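PDB 4L9P: CaaX farnesyltransferase beta subunit Ram1 from Aspergillus fumigatus, which probably transfers, together with its alpha subunit, a farnesyl group from farnesyl diphosphate to the cysteine of C-terminal CaaX motifs, using a zinc ion. Local coordinates for residues E216-W228 and D507-L519. Sequence-based numbering, arbitrary orientation.
Sequences EEAFKLIDRKAMW and DIRVWFENQSFDL
Arg-224, near the start of the second helix of 216-228, runs along Phe-512 into the C-terminal tail. Its CB lies 4.2 Å from Phe-517 CE1, and CG and CD then run alongside CE1 and CD1 of Phe-512. NE follows, 3.4 Å from Phe-512 CD1. A bend at chi3 (101°) turns the guanidinium between two phenyl rings, with Phe-512 CD1 over one face and, over the centre of the other, Phe-517 CD1, 4.0 Å from Arg-224 CZ. In the guanidinium plane, NH1 donates to Gln-515 O (3.1 Å, 157°), approaching from above the carbonyl plane. NH2 bonds to Leu-264 O and to a water that donates to Phe-512 O. Beyond the arginine, the edge of Phe-517 meets the face of Trp-228 in a T-shaped pair with planes at 86°. At the other end, Phe-219 lays its CB over the six-membered ring of Trp-511, while Ile-508 CG1 lies over a face of the Phe-219 ring in a CH-pi contact. In this alpha-alpha toroid, the contact packs helix 502-513 and the tail against helices 216-221 and 224-234, away from the zinc site. Flanked on both faces by phenyl carbons and bonded to backbone carbonyls, the buried guanidinium probably stays protonated without a salt bridge to the tail.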
loop_
_atom_site.group_PDB
_atom_site.type_symbol
_atom_site.label_atom_id
_atom_site.label_comp_id
_atom_site.label_asym_id
_atom_site.label_seq_id
_atom_site.Cartn_x
_atom_site.Cartn_y
_atom_site.Cartn_z
ATOM N N GLU B 216 5.758 30.999 3.810
ATOM C CA GLU B 216 4.798 31.526 2.850
ATOM C C GLU B 216 5.261 31.393 1.394
ATOM O O GLU B 216 4.447 31.115 0.502
ATOM C CB GLU B 216 4.498 33.003 3.193
ATOM C CG GLU B 216 3.535 33.712 2.300
ATOM C CD GLU B 216 3.279 35.156 2.774
ATOM O OE1 GLU B 216 3.785 35.529 3.872
ATOM O OE2 GLU B 216 2.569 35.911 2.057
ATOM N N GLU B 217 6.553 31.547 1.134
ATOM C CA GLU B 217 7.013 31.458 -0.247
ATOM C C GLU B 217 6.815 30.081 -0.843
ATOM O O GLU B 217 6.362 29.918 -2.002
ATOM C CB GLU B 217 8.460 31.932 -0.383
ATOM C CG GLU B 217 8.576 33.415 0.030
ATOM C CD GLU B 217 7.651 34.350 -0.771
ATOM O OE1 GLU B 217 7.640 34.252 -2.028
ATOM O OE2 GLU B 217 6.934 35.190 -0.151
ATOM N N ALA B 218 7.107 29.069 -0.034
ATOM C CA ALA B 218 6.884 27.707 -0.501
ATOM C C ALA B 218 5.387 27.457 -0.683
ATOM O O ALA B 218 4.982 26.801 -1.662
ATOM C CB ALA B 218 7.493 26.692 0.466
ATOM N N PHE B 219 4.566 27.899 0.274
ATOM C CA PHE B 219 3.121 27.644 0.160
ATOM C C PHE B 219 2.551 28.358 -1.085
ATOM O O PHE B 219 1.654 27.855 -1.771
ATOM C CB PHE B 219 2.362 28.155 1.379
ATOM C CG PHE B 219 2.665 27.423 2.670
ATOM C CD1 PHE B 219 3.358 26.215 2.708
ATOM C CD2 PHE B 219 2.242 27.962 3.879
ATOM C CE1 PHE B 219 3.600 25.549 3.961
ATOM C CE2 PHE B 219 2.480 27.304 5.091
ATOM C CZ PHE B 219 3.186 26.137 5.134
ATOM N N LYS B 220 3.101 29.529 -1.373
ATOM C CA LYS B 220 2.637 30.339 -2.502
ATOM C C LYS B 220 2.975 29.738 -3.865
ATOM O O LYS B 220 2.382 30.110 -4.859
ATOM C CB LYS B 220 3.205 31.772 -2.407
ATOM C CG LYS B 220 2.431 32.621 -1.423
ATOM C CD LYS B 220 3.161 33.932 -1.115
ATOM C CE LYS B 220 3.643 34.689 -2.293
ATOM N NZ LYS B 220 4.188 35.995 -1.716
ATOM N N LEU B 221 3.913 28.801 -3.933
ATOM C CA LEU B 221 4.314 28.319 -5.238
ATOM C C LEU B 221 3.174 27.553 -5.903
ATOM O O LEU B 221 3.008 27.567 -7.128
ATOM C CB LEU B 221 5.601 27.529 -5.114
ATOM C CG LEU B 221 5.627 26.072 -4.779
ATOM C CD1 LEU B 221 5.278 25.260 -6.059
ATOM C CD2 LEU B 221 7.015 25.727 -4.315
ATOM N N ILE B 222 2.397 26.855 -5.094
ATOM C CA ILE B 222 1.327 26.019 -5.633
ATOM C C ILE B 222 0.197 26.836 -6.263
ATOM O O ILE B 222 -0.343 27.723 -5.622
ATOM C CB ILE B 222 0.732 25.118 -4.540
ATOM C CG1 ILE B 222 1.835 24.297 -3.835
ATOM C CG2 ILE B 222 -0.434 24.277 -5.167
ATOM C CD1 ILE B 222 1.475 23.750 -2.403
ATOM N N ASP B 223 -0.193 26.511 -7.511
ATOM C CA ASP B 223 -1.374 27.119 -8.112
ATOM C C ASP B 223 -2.570 26.295 -7.638
ATOM O O ASP B 223 -2.859 25.229 -8.169
ATOM C CB ASP B 223 -1.273 27.150 -9.653
ATOM C CG ASP B 223 -2.476 27.838 -10.320
ATOM O OD1 ASP B 223 -3.570 27.946 -9.714
ATOM O OD2 ASP B 223 -2.314 28.302 -11.461
ATOM N N ARG B 224 -3.229 26.779 -6.590
ATOM C CA ARG B 224 -4.313 25.988 -5.965
ATOM C C ARG B 224 -5.516 25.808 -6.827
ATOM O O ARG B 224 -6.090 24.700 -6.845
ATOM C CB ARG B 224 -4.891 26.644 -4.707
ATOM C CG ARG B 224 -4.238 26.542 -3.435
ATOM C CD ARG B 224 -4.922 27.751 -2.709
ATOM N NE ARG B 224 -5.930 27.251 -1.867
ATOM C CZ ARG B 224 -6.755 27.898 -1.082
ATOM N NH1 ARG B 224 -6.932 29.243 -1.091
ATOM N NH2 ARG B 224 -7.471 27.110 -0.307
ATOM N N LYS B 225 -5.953 26.864 -7.524
ATOM C CA LYS B 225 -7.098 26.712 -8.412
ATOM C C LYS B 225 -6.805 25.706 -9.531
ATOM O O LYS B 225 -7.650 24.856 -9.858
ATOM C CB LYS B 225 -7.530 28.068 -9.013
ATOM C CG LYS B 225 -8.719 27.857 -9.869
ATOM C CD LYS B 225 -9.371 29.139 -10.229
ATOM C CE LYS B 225 -10.816 28.953 -10.154
ATOM N NZ LYS B 225 -11.428 30.231 -10.431
ATOM N N ALA B 226 -5.594 25.765 -10.110
ATOM C CA ALA B 226 -5.300 24.857 -11.199
ATOM C C ALA B 226 -5.162 23.430 -10.633
ATOM O O ALA B 226 -5.566 22.457 -11.287
ATOM C CB ALA B 226 -4.034 25.297 -11.909
ATOM N N MET B 227 -4.620 23.293 -9.423
ATOM C CA MET B 227 -4.593 21.961 -8.798
ATOM C C MET B 227 -5.988 21.366 -8.629
ATOM O O MET B 227 -6.190 20.154 -8.872
ATOM C CB MET B 227 -3.949 22.052 -7.400
ATOM C CG MET B 227 -3.856 20.707 -6.641
ATOM S SD MET B 227 -2.563 19.606 -7.328
ATOM C CE MET B 227 -1.090 20.393 -6.704
ATOM N N TRP B 228 -6.943 22.179 -8.170
ATOM C CA TRP B 228 -8.326 21.738 -8.029
ATOM C C TRP B 228 -8.955 21.328 -9.374
ATOM O O TRP B 228 -9.612 20.268 -9.458
ATOM C CB TRP B 228 -9.097 22.905 -7.420
ATOM C CG TRP B 228 -10.572 22.725 -7.231
ATOM C CD1 TRP B 228 -11.227 21.897 -6.354
ATOM C CD2 TRP B 228 -11.571 23.499 -7.886
ATOM N NE1 TRP B 228 -12.602 22.094 -6.432
ATOM C CE2 TRP B 228 -12.837 23.078 -7.377
ATOM C CE3 TRP B 228 -11.508 24.494 -8.865
ATOM C CZ2 TRP B 228 -14.076 23.674 -7.798
ATOM C CZ3 TRP B 228 -12.719 25.086 -9.298
ATOM C CH2 TRP B 228 -13.988 24.679 -8.752
ATOM N N ASP B 507 0.146 23.591 9.992
ATOM C CA ASP B 507 0.507 24.918 9.529
ATOM C C ASP B 507 0.085 25.135 8.072
ATOM O O ASP B 507 -0.409 26.219 7.707
ATOM C CB ASP B 507 2.010 25.154 9.622
ATOM C CG ASP B 507 2.492 25.454 11.038
ATOM O OD1 ASP B 507 1.654 25.677 11.942
ATOM O OD2 ASP B 507 3.732 25.422 11.202
ATOM N N ILE B 508 0.275 24.130 7.205
ATOM C CA ILE B 508 -0.102 24.327 5.829
ATOM C C ILE B 508 -1.613 24.408 5.678
ATOM O O ILE B 508 -2.103 25.270 4.947
ATOM C CB ILE B 508 0.547 23.270 4.909
ATOM C CG1 ILE B 508 0.402 23.708 3.425
ATOM C CG2 ILE B 508 -0.054 21.864 5.153
ATOM C CD1 ILE B 508 1.244 22.818 2.448
ATOM N N ARG B 509 -2.339 23.538 6.357
ATOM C CA ARG B 509 -3.814 23.562 6.260
ATOM C C ARG B 509 -4.361 24.913 6.751
ATOM O O ARG B 509 -5.236 25.504 6.101
ATOM C CB ARG B 509 -4.414 22.428 7.126
ATOM C CG ARG B 509 -5.927 22.493 7.311
ATOM C CD ARG B 509 -6.716 22.294 6.010
ATOM N NE ARG B 509 -8.123 22.399 6.312
ATOM C CZ ARG B 509 -9.115 21.831 5.634
ATOM N NH1 ARG B 509 -8.878 21.057 4.571
ATOM N NH2 ARG B 509 -10.386 22.034 6.055
ATOM N N VAL B 510 -3.845 25.391 7.889
ATOM C CA VAL B 510 -4.378 26.620 8.449
ATOM C C VAL B 510 -4.022 27.797 7.559
ATOM O O VAL B 510 -4.865 28.693 7.346
ATOM C CB VAL B 510 -3.847 26.821 9.879
ATOM C CG1 VAL B 510 -4.178 28.271 10.386
ATOM C CG2 VAL B 510 -4.461 25.786 10.819
ATOM N N TRP B 511 -2.822 27.797 6.989
ATOM C CA TRP B 511 -2.456 28.876 6.065
ATOM C C TRP B 511 -3.418 28.926 4.886
ATOM O O TRP B 511 -3.924 30.008 4.502
ATOM C CB TRP B 511 -1.002 28.749 5.562
ATOM C CG TRP B 511 -0.521 29.980 4.772
ATOM C CD1 TRP B 511 0.008 31.154 5.314
ATOM C CD2 TRP B 511 -0.537 30.185 3.345
ATOM N NE1 TRP B 511 0.336 32.029 4.311
ATOM C CE2 TRP B 511 -0.015 31.481 3.099
ATOM C CE3 TRP B 511 -0.951 29.415 2.263
ATOM C CZ2 TRP B 511 0.129 31.997 1.805
ATOM C CZ3 TRP B 511 -0.819 29.935 0.975
ATOM C CH2 TRP B 511 -0.288 31.204 0.760
ATOM N N PHE B 512 -3.682 27.755 4.311
ATOM C CA PHE B 512 -4.579 27.742 3.166
ATOM C C PHE B 512 -6.014 28.069 3.518
ATOM O O PHE B 512 -6.693 28.752 2.732
ATOM C CB PHE B 512 -4.471 26.418 2.389
ATOM C CG PHE B 512 -3.292 26.387 1.459
ATOM C CD1 PHE B 512 -3.290 27.155 0.324
ATOM C CD2 PHE B 512 -2.176 25.643 1.746
ATOM C CE1 PHE B 512 -2.179 27.179 -0.528
ATOM C CE2 PHE B 512 -1.055 25.685 0.902
ATOM C CZ PHE B 512 -1.083 26.427 -0.252
ATOM N N GLU B 513 -6.481 27.623 4.689
ATOM C CA GLU B 513 -7.817 28.001 5.156
ATOM C C GLU B 513 -8.020 29.502 5.222
ATOM O O GLU B 513 -9.157 30.003 5.085
ATOM C CB GLU B 513 -8.104 27.413 6.540
ATOM C CG GLU B 513 -8.511 25.984 6.471
ATOM C CD GLU B 513 -8.903 25.441 7.859
ATOM O OE1 GLU B 513 -8.915 26.181 8.884
ATOM O OE2 GLU B 513 -9.281 24.278 7.931
ATOM N N ASN B 514 -6.924 30.211 5.455
ATOM C CA ASN B 514 -6.992 31.648 5.598
ATOM C C ASN B 514 -6.720 32.407 4.321
ATOM O O ASN B 514 -6.675 33.653 4.299
ATOM C CB ASN B 514 -6.067 32.093 6.720
ATOM C CG ASN B 514 -6.673 31.839 8.039
ATOM O OD1 ASN B 514 -7.592 32.533 8.460
ATOM N ND2 ASN B 514 -6.160 30.878 8.728
ATOM N N GLN B 515 -6.545 31.671 3.228
ATOM C CA GLN B 515 -6.402 32.322 1.917
ATOM C C GLN B 515 -7.689 32.173 1.118
ATOM O O GLN B 515 -8.272 31.069 1.012
ATOM C CB GLN B 515 -5.278 31.724 1.079
ATOM C CG GLN B 515 -3.937 31.539 1.797
ATOM C CD GLN B 515 -3.450 32.778 2.529
ATOM O OE1 GLN B 515 -3.326 33.853 1.936
ATOM N NE2 GLN B 515 -3.140 32.623 3.839
ATOM N N SER B 516 -8.144 33.275 0.515
ATOM C CA SER B 516 -9.298 33.110 -0.366
ATOM C C SER B 516 -8.931 32.268 -1.580
ATOM O O SER B 516 -7.781 32.286 -2.072
ATOM C CB SER B 516 -9.859 34.455 -0.801
ATOM O OG SER B 516 -8.795 35.283 -1.227
ATOM N N PHE B 517 -9.912 31.500 -2.041
ATOM C CA PHE B 517 -9.686 30.620 -3.167
ATOM C C PHE B 517 -9.578 31.508 -4.378
ATOM O O PHE B 517 -10.328 32.478 -4.546
ATOM C CB PHE B 517 -10.798 29.618 -3.329
ATOM C CG PHE B 517 -10.463 28.523 -4.304
ATOM C CD1 PHE B 517 -9.330 27.721 -4.102
ATOM C CD2 PHE B 517 -11.302 28.257 -5.403
ATOM C CE1 PHE B 517 -9.054 26.698 -5.008
ATOM C CE2 PHE B 517 -11.019 27.219 -6.311
ATOM C CZ PHE B 517 -9.910 26.444 -6.084
ATOM N N ASP B 518 -8.615 31.183 -5.222
ATOM C CA ASP B 518 -8.269 32.074 -6.303
ATOM C C ASP B 518 -9.376 32.232 -7.356
ATOM O O ASP B 518 -10.078 31.288 -7.709
ATOM C CB ASP B 518 -7.014 31.538 -6.962
ATOM C CG ASP B 518 -5.907 31.277 -5.958
ATOM O OD1 ASP B 518 -4.883 32.025 -6.028
ATOM O OD2 ASP B 518 -6.037 30.304 -5.145
ATOM N N LEU B 519 -9.518 33.446 -7.871
ATOM C CA LEU B 519 -10.486 33.694 -8.943
ATOM C C LEU B 519 -10.015 33.102 -10.288
ATOM O O LEU B 519 -8.796 33.000 -10.521
ATOM C CB LEU B 519 -10.750 35.193 -9.061
ATOM C CG LEU B 519 -11.358 35.816 -7.791
ATOM C CD1 LEU B 519 -11.635 37.298 -8.015
ATOM C CD2 LEU B 519 -12.671 35.077 -7.387
HETATM O O HOH W 1 -2.920 29.615 -5.723
HETATM O O HOH W 2 -9.102 28.165 1.565
#